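Local coordinates for CymD (Pseudomonas putida, PDB 6Z34), which forms an outer-membrane channel of the FadL family for monoaromatic hydrocarbons, which are taken up by lateral diffusion during biodegradation, at residues A[295-306]-A[333-344]. Numbering follows the deposited sequence.
Sequences AVAFDYKRVYWS and YRDTNVYSLGAQ
Y333 meets W305 through their CB atoms, 3.6 Å apart, the two rings lying obliquely. D335, just ahead of the strand, shows how one carboxylate can serve two partners: its OD1 takes the backbone N of S306 at 2.9 Å, nearly along the C–O axis, while OD2 receives both NE and NH2 of R302 on its anti side, each at 3.2 Å. R302, its CG anti to the backbone N (chi1 180°) and its chain bent at chi2, brings these nitrogens side-on; guanidinium and carboxylate planes stand 67° apart. Replacing R302 with alanine would remove both donors to OD2 and would probably leave the charge of D335 without its mate. From T336 the antiparallel ladder runs unbroken to Q344. V338 lays CG2 alongside CE of K301 (3.7 Å), and Y339 sits beside Y300, their planes 44° apart. S340 and D299 form a hydrogen-bonded pair; S340 OG bonds G17 O, and D299 OD2 the backbone N of G20 and A21. L341 sets CB at the edge of the F298 ring, on the other face. In this FadL-type barrel wall, a polar pair thus binds the N-terminal segment, F298, Y300, Y339 and L341 form an aromatic and apolar patch opposite, and D335 joins strand end to loop.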
ATOM      1  N   ALA A 295       5.509  21.128  16.558  1.00 61.33           N
ATOM      2  CA  ALA A 295       4.193  20.900  15.972  1.00 55.62           C
ATOM      3  C   ALA A 295       3.619  19.571  16.458  1.00 59.56           C
ATOM      4  O   ALA A 295       4.359  18.655  16.827  1.00 69.20           O
ATOM      5  CB  ALA A 295       4.271  20.901  14.446  1.00 47.40           C
ATOM      6  N   VAL A 296       2.291  19.467  16.464  1.00 58.82           N
ATOM      7  CA  VAL A 296       1.609  18.188  16.640  1.00 49.95           C
ATOM      8  C   VAL A 296       0.546  18.053  15.560  1.00 52.59           C
ATOM      9  O   VAL A 296      -0.101  19.033  15.172  1.00 58.84           O
ATOM     10  CB  VAL A 296       0.984  18.005  18.046  1.00 57.40           C
ATOM     11  CG1 VAL A 296       1.979  18.346  19.154  1.00 57.35           C
ATOM     12  CG2 VAL A 296      -0.296  18.800  18.192  1.00 65.12           C
ATOM     13  N   ALA A 297       0.393  16.836  15.046  1.00 50.33           N
ATOM     14  CA  ALA A 297      -0.582  16.546  14.010  1.00 48.79           C
ATOM     15  C   ALA A 297      -1.421  15.351  14.443  1.00 52.60           C
ATOM     16  O   ALA A 297      -0.959  14.497  15.210  1.00 56.32           O
ATOM     17  CB  ALA A 297       0.106  16.268  12.676  1.00 50.62           C
ATOM     18  N   PHE A 298      -2.664  15.303  13.962  1.00 50.39           N
ATOM     19  CA  PHE A 298      -3.567  14.192  14.265  1.00 42.67           C
ATOM     20  C   PHE A 298      -4.450  13.989  13.053  1.00 53.47           C
ATOM     21  O   PHE A 298      -4.974  14.971  12.512  1.00 51.19           O
ATOM     22  CB  PHE A 298      -4.437  14.454  15.498  1.00 54.03           C
ATOM     23  CG  PHE A 298      -5.565  13.453  15.677  1.00 72.00           C
ATOM     24  CD1 PHE A 298      -5.363  12.275  16.378  1.00 71.87           C
ATOM     25  CD2 PHE A 298      -6.828  13.700  15.150  1.00 83.22           C
ATOM     26  CE1 PHE A 298      -6.396  11.353  16.544  1.00 72.53           C
ATOM     27  CE2 PHE A 298      -7.860  12.781  15.307  1.00 79.02           C
ATOM     28  CZ  PHE A 298      -7.642  11.607  16.004  1.00 76.39           C
ATOM     29  N   ASP A 299      -4.604  12.729  12.621  1.00 49.18           N
ATOM     30  CA  ASP A 299      -5.395  12.412  11.437  1.00 44.55           C
ATOM     31  C   ASP A 299      -6.348  11.267  11.726  1.00 50.74           C
ATOM     32  O   ASP A 299      -6.046  10.353  12.505  1.00 51.85           O
ATOM     33  CB  ASP A 299      -4.526  12.029  10.229  1.00 49.85           C
ATOM     34  CG  ASP A 299      -3.741  13.211   9.660  1.00 58.62           C
ATOM     35  OD1 ASP A 299      -3.696  14.288  10.293  1.00 57.43           O
ATOM     36  OD2 ASP A 299      -3.204  13.077   8.543  1.00 58.21           O
ATOM     37  N   TYR A 300      -7.504  11.325  11.076  1.00 46.66           N
ATOM     38  CA  TYR A 300      -8.482  10.259  11.122  1.00 58.15           C
ATOM     39  C   TYR A 300      -8.718   9.782   9.705  1.00 62.61           C
ATOM     40  O   TYR A 300      -8.900  10.599   8.798  1.00 61.97           O
ATOM     41  CB  TYR A 300      -9.806  10.706  11.721  1.00 58.82           C
ATOM     42  CG  TYR A 300     -10.895   9.711  11.403  1.00 70.15           C
ATOM     43  CD1 TYR A 300     -10.961   8.500  12.075  1.00 79.43           C
ATOM     44  CD2 TYR A 300     -11.838   9.965  10.413  1.00 69.05           C
ATOM     45  CE1 TYR A 300     -11.948   7.582  11.794  1.00 80.41           C
ATOM     46  CE2 TYR A 300     -12.824   9.056  10.120  1.00 68.97           C
ATOM     47  CZ  TYR A 300     -12.873   7.863  10.813  1.00 80.36           C
ATOM     48  OH  TYR A 300     -13.854   6.941  10.537  1.00 85.79           O
ATOM     49  N   LYS A 301      -8.749   8.469   9.516  1.00 63.26           N
ATOM     50  CA  LYS A 301      -8.911   7.949   8.171  1.00 58.88           C
ATOM     51  C   LYS A 301      -9.851   6.752   8.157  1.00 63.52           C
ATOM     52  O   LYS A 301      -9.736   5.839   8.980  1.00 65.30           O
ATOM     53  CB  LYS A 301      -7.561   7.565   7.567  1.00 47.90           C
ATOM     54  CG  LYS A 301      -7.694   6.410   6.643  1.00 60.85           C
ATOM     55  CD  LYS A 301      -6.477   6.185   5.832  1.00 63.92           C
ATOM     56  CE  LYS A 301      -5.674   5.102   6.440  1.00 71.28           C
ATOM     57  NZ  LYS A 301      -4.785   4.610   5.373  1.00 76.75           N
ATOM     58  N   ARG A 302     -10.771   6.773   7.203  1.00 63.25           N
ATOM     59  CA  ARG A 302     -11.724   5.704   6.956  1.00 59.45           C
ATOM     60  C   ARG A 302     -11.414   5.076   5.600  1.00 66.23           C
ATOM     61  O   ARG A 302     -11.452   5.768   4.574  1.00 64.86           O
ATOM     62  CB  ARG A 302     -13.143   6.261   6.974  1.00 63.84           C
ATOM     63  CG  ARG A 302     -14.199   5.235   6.721  1.00 68.56           C
ATOM     64  CD  ARG A 302     -14.476   4.465   7.981  1.00 74.80           C
ATOM     65  NE  ARG A 302     -15.707   3.707   7.836  1.00 90.72           N
ATOM     66  CZ  ARG A 302     -16.855   4.018   8.422  1.00 93.30           C
ATOM     67  NH1 ARG A 302     -16.931   5.080   9.214  1.00 94.04           N
ATOM     68  NH2 ARG A 302     -17.920   3.260   8.218  1.00 91.36           N
ATOM     69  N   VAL A 303     -11.104   3.776   5.592  1.00 59.63           N
ATOM     70  CA  VAL A 303     -10.868   3.035   4.355  1.00 59.63           C
ATOM     71  C   VAL A 303     -12.126   2.239   4.031  1.00 65.44           C
ATOM     72  O   VAL A 303     -12.649   1.523   4.889  1.00 67.24           O
ATOM     73  CB  VAL A 303      -9.642   2.111   4.470  1.00 61.71           C
ATOM     74  CG1 VAL A 303      -9.562   1.209   3.271  1.00 58.90           C
ATOM     75  CG2 VAL A 303      -8.349   2.913   4.591  1.00 65.64           C
ATOM     76  N   TYR A 304     -12.614   2.359   2.797  1.00 61.36           N
ATOM     77  CA  TYR A 304     -13.945   1.868   2.450  1.00 56.24           C
ATOM     78  C   TYR A 304     -13.853   0.514   1.742  1.00 58.63           C
ATOM     79  O   TYR A 304     -14.175   0.362   0.565  1.00 58.68           O
ATOM     80  CB  TYR A 304     -14.678   2.894   1.593  1.00 58.46           C
ATOM     81  CG  TYR A 304     -14.989   4.192   2.306  1.00 64.32           C
ATOM     82  CD1 TYR A 304     -16.060   4.290   3.182  1.00 59.78           C
ATOM     83  CD2 TYR A 304     -14.201   5.326   2.099  1.00 57.66           C
ATOM     84  CE1 TYR A 304     -16.346   5.479   3.834  1.00 59.67           C
ATOM     85  CE2 TYR A 304     -14.477   6.518   2.749  1.00 59.09           C
ATOM     86  CZ  TYR A 304     -15.550   6.585   3.613  1.00 62.66           C
ATOM     87  OH  TYR A 304     -15.826   7.757   4.263  1.00 67.95           O
ATOM     88  N   TRP A 305     -13.433  -0.496   2.508  1.00 68.56           N
ATOM     89  CA  TRP A 305     -13.469  -1.870   2.009  1.00 72.47           C
ATOM     90  C   TRP A 305     -14.888  -2.322   1.676  1.00 68.74           C
ATOM     91  O   TRP A 305     -15.088  -3.077   0.720  1.00 68.18           O
ATOM     92  CB  TRP A 305     -12.866  -2.823   3.038  1.00 70.33           C
ATOM     93  CG  TRP A 305     -11.453  -2.541   3.400  1.00 61.41           C
ATOM     94  CD1 TRP A 305     -11.009  -1.901   4.519  1.00 66.05           C
ATOM     95  CD2 TRP A 305     -10.288  -2.913   2.659  1.00 56.48           C
ATOM     96  NE1 TRP A 305      -9.633  -1.846   4.520  1.00 62.79           N
ATOM     97  CE2 TRP A 305      -9.168  -2.453   3.384  1.00 58.34           C
ATOM     98  CE3 TRP A 305     -10.081  -3.582   1.450  1.00 60.99           C
ATOM     99  CZ2 TRP A 305      -7.862  -2.645   2.943  1.00 58.12           C
ATOM    100  CZ3 TRP A 305      -8.775  -3.771   1.010  1.00 60.57           C
ATOM    101  CH2 TRP A 305      -7.688  -3.309   1.759  1.00 62.24           C
ATOM    102  N   SER A 306     -15.889  -1.874   2.443  1.00 77.77           N
ATOM    103  CA  SER A 306     -17.235  -2.413   2.260  1.00 85.59           C
ATOM    104  C   SER A 306     -17.787  -2.092   0.878  1.00 97.75           C
ATOM    105  O   SER A 306     -18.621  -2.843   0.355  1.00101.12           O
ATOM    106  CB  SER A 306     -18.179  -1.882   3.340  1.00 83.49           C
ATOM    107  OG  SER A 306     -18.483  -0.507   3.136  1.00 84.48           O
ATOM    108  N   TYR A 333     -14.841  -7.554   3.105  1.00113.32           N
ATOM    109  CA  TYR A 333     -14.145  -6.842   4.161  1.00 95.81           C
ATOM    110  C   TYR A 333     -15.017  -5.693   4.637  1.00 91.51           C
ATOM    111  O   TYR A 333     -15.872  -5.190   3.907  1.00 99.83           O
ATOM    112  CB  TYR A 333     -12.778  -6.321   3.699  1.00 85.65           C
ATOM    113  CG  TYR A 333     -11.844  -7.408   3.217  1.00 97.52           C
ATOM    114  CD1 TYR A 333     -12.124  -8.130   2.069  1.00108.87           C
ATOM    115  CD2 TYR A 333     -10.695  -7.733   3.924  1.00103.69           C
ATOM    116  CE1 TYR A 333     -11.289  -9.134   1.627  1.00114.99           C
ATOM    117  CE2 TYR A 333      -9.847  -8.738   3.483  1.00111.37           C
ATOM    118  CZ  TYR A 333     -10.154  -9.435   2.329  1.00117.77           C
ATOM    119  OH  TYR A 333      -9.336 -10.440   1.864  1.00123.02           O
ATOM    120  N   ARG A 334     -14.805  -5.287   5.874  1.00 84.72           N
ATOM    121  CA  ARG A 334     -15.538  -4.176   6.455  1.00 86.75           C
ATOM    122  C   ARG A 334     -14.658  -2.928   6.427  1.00 76.46           C
ATOM    123  O   ARG A 334     -13.445  -3.005   6.222  1.00 76.25           O
ATOM    124  CB  ARG A 334     -15.993  -4.512   7.887  1.00 99.01           C
ATOM    125  CG  ARG A 334     -16.683  -5.888   8.062  1.00109.86           C
ATOM    126  CD  ARG A 334     -15.699  -7.065   8.051  1.00117.98           C
ATOM    127  NE  ARG A 334     -16.354  -8.369   8.144  1.00135.12           N
ATOM    128  CZ  ARG A 334     -16.626  -9.147   7.099  1.00135.38           C
ATOM    129  NH1 ARG A 334     -16.318  -8.734   5.880  1.00132.36           N
ATOM    130  NH2 ARG A 334     -17.220 -10.324   7.270  1.00135.21           N
ATOM    131  N   ASP A 335     -15.282  -1.769   6.614  1.00 75.39           N
ATOM    132  CA  ASP A 335     -14.515  -0.531   6.616  1.00 77.99           C
ATOM    133  C   ASP A 335     -13.480  -0.559   7.737  1.00 81.98           C
ATOM    134  O   ASP A 335     -13.603  -1.304   8.714  1.00 82.26           O
ATOM    135  CB  ASP A 335     -15.439   0.681   6.765  1.00 69.50           C
ATOM    136  CG  ASP A 335     -16.219   0.975   5.499  1.00 70.64           C
ATOM    137  OD1 ASP A 335     -16.126   0.167   4.545  1.00 64.53           O
ATOM    138  OD2 ASP A 335     -16.941   1.995   5.463  1.00 75.75           O
ATOM    139  N   THR A 336     -12.433   0.237   7.568  1.00 80.86           N
ATOM    140  CA  THR A 336     -11.374   0.377   8.555  1.00 76.83           C
ATOM    141  C   THR A 336     -11.261   1.839   8.950  1.00 75.35           C
ATOM    142  O   THR A 336     -11.364   2.726   8.099  1.00 78.76           O
ATOM    143  CB  THR A 336     -10.031  -0.131   8.012  1.00 76.06           C
ATOM    144  OG1 THR A 336     -10.178  -1.491   7.586  1.00 90.73           O
ATOM    145  CG2 THR A 336      -8.970  -0.092   9.087  1.00 74.95           C
ATOM    146  N   ASN A 337     -11.102   2.082  10.249  1.00 86.89           N
ATOM    147  CA  ASN A 337     -10.731   3.393  10.767  1.00 76.50           C
ATOM    148  C   ASN A 337      -9.271   3.368  11.172  1.00 70.88           C
ATOM    149  O   ASN A 337      -8.774   2.365  11.698  1.00 68.72           O
ATOM    150  CB  ASN A 337     -11.563   3.802  11.978  1.00 67.20           C
ATOM    151  CG  ASN A 337     -13.013   3.964  11.652  1.00 80.25           C
ATOM    152  OD1 ASN A 337     -13.445   5.024  11.220  1.00 85.14           O
ATOM    153  ND2 ASN A 337     -13.788   2.926  11.892  1.00 91.92           N
ATOM    154  N   VAL A 338      -8.587   4.474  10.921  1.00 63.42           N
ATOM    155  CA  VAL A 338      -7.222   4.653  11.381  1.00 59.46           C
ATOM    156  C   VAL A 338      -7.123   6.009  12.047  1.00 61.68           C
ATOM    157  O   VAL A 338      -7.665   7.003  11.547  1.00 61.83           O
ATOM    158  CB  VAL A 338      -6.201   4.527  10.233  1.00 58.68           C
ATOM    159  CG1 VAL A 338      -4.797   4.683  10.779  1.00 54.86           C
ATOM    160  CG2 VAL A 338      -6.354   3.181   9.532  1.00 56.04           C
ATOM    161  N   TYR A 339      -6.442   6.039  13.182  1.00 57.46           N
ATOM    162  CA  TYR A 339      -6.146   7.266  13.898  1.00 51.05           C
ATOM    163  C   TYR A 339      -4.640   7.402  13.980  1.00 53.22           C
ATOM    164  O   TYR A 339      -3.963   6.456  14.400  1.00 53.56           O
ATOM    165  CB  TYR A 339      -6.747   7.252  15.299  1.00 51.58           C
ATOM    166  CG  TYR A 339      -8.227   6.988  15.337  1.00 62.22           C
ATOM    167  CD1 TYR A 339      -9.143   8.029  15.236  1.00 73.79           C
ATOM    168  CD2 TYR A 339      -8.714   5.694  15.508  1.00 74.53           C
ATOM    169  CE1 TYR A 339     -10.509   7.789  15.292  1.00 80.28           C
ATOM    170  CE2 TYR A 339     -10.074   5.442  15.566  1.00 77.17           C
ATOM    171  CZ  TYR A 339     -10.965   6.492  15.454  1.00 83.66           C
ATOM    172  OH  TYR A 339     -12.312   6.242  15.502  1.00 88.68           O
ATOM    173  N   SER A 340      -4.129   8.575  13.595  1.00 50.92           N
ATOM    174  CA  SER A 340      -2.699   8.877  13.584  1.00 55.12           C
ATOM    175  C   SER A 340      -2.411  10.119  14.426  1.00 58.05           C
ATOM    176  O   SER A 340      -3.047  11.163  14.241  1.00 52.77           O
ATOM    177  CB  SER A 340      -2.187   9.111  12.149  1.00 51.27           C
ATOM    178  OG  SER A 340      -2.275   7.949  11.345  1.00 60.73           O
ATOM    179  N   LEU A 341      -1.405  10.022  15.294  1.00 58.94           N
ATOM    180  CA  LEU A 341      -1.028  11.097  16.201  1.00 43.01           C
ATOM    181  C   LEU A 341       0.487  11.148  16.292  1.00 58.77           C
ATOM    182  O   LEU A 341       1.108  10.152  16.676  1.00 53.62           O
ATOM    183  CB  LEU A 341      -1.635  10.866  17.597  1.00 44.29           C
ATOM    184  CG  LEU A 341      -1.243  11.788  18.762  1.00 58.47           C
ATOM    185  CD1 LEU A 341      -1.536  13.274  18.463  1.00 47.77           C
ATOM    186  CD2 LEU A 341      -1.948  11.345  20.066  1.00 54.17           C
ATOM    187  N   GLY A 342       1.082  12.306  15.959  1.00 57.16           N
ATOM    188  CA  GLY A 342       2.515  12.490  16.104  1.00 57.30           C
ATOM    189  C   GLY A 342       2.913  13.915  16.446  1.00 54.85           C
ATOM    190  O   GLY A 342       2.095  14.837  16.408  1.00 54.29           O
ATOM    191  N   ALA A 343       4.203  14.086  16.765  1.00 51.70           N
ATOM    192  CA  ALA A 343       4.774  15.379  17.134  1.00 53.60           C
ATOM    193  C   ALA A 343       6.180  15.524  16.562  1.00 60.65           C
ATOM    194  O   ALA A 343       6.864  14.535  16.291  1.00 60.26           O
ATOM    195  CB  ALA A 343       4.827  15.570  18.652  1.00 48.56           C
ATOM    196  N   GLN A 344       6.616  16.782  16.421  1.00 60.78           N
ATOM    197  CA  GLN A 344       7.905  17.127  15.825  1.00 59.85           C
ATOM    198  C   GLN A 344       8.542  18.280  16.596  1.00 61.62           C
ATOM    199  O   GLN A 344       7.902  19.315  16.802  1.00 63.64           O
ATOM    200  CB  GLN A 344       7.727  17.501  14.341  1.00 53.01           C
ATOM    201  CG  GLN A 344       8.927  18.179  13.704  1.00 57.23           C
ATOM    202  CD  GLN A 344       8.777  18.402  12.196  1.00 60.19           C
ATOM    203  OE1 GLN A 344       8.813  17.448  11.417  1.00 59.08           O
ATOM    204  NE2 GLN A 344       8.637  19.663  11.779  1.00 50.58           N
TER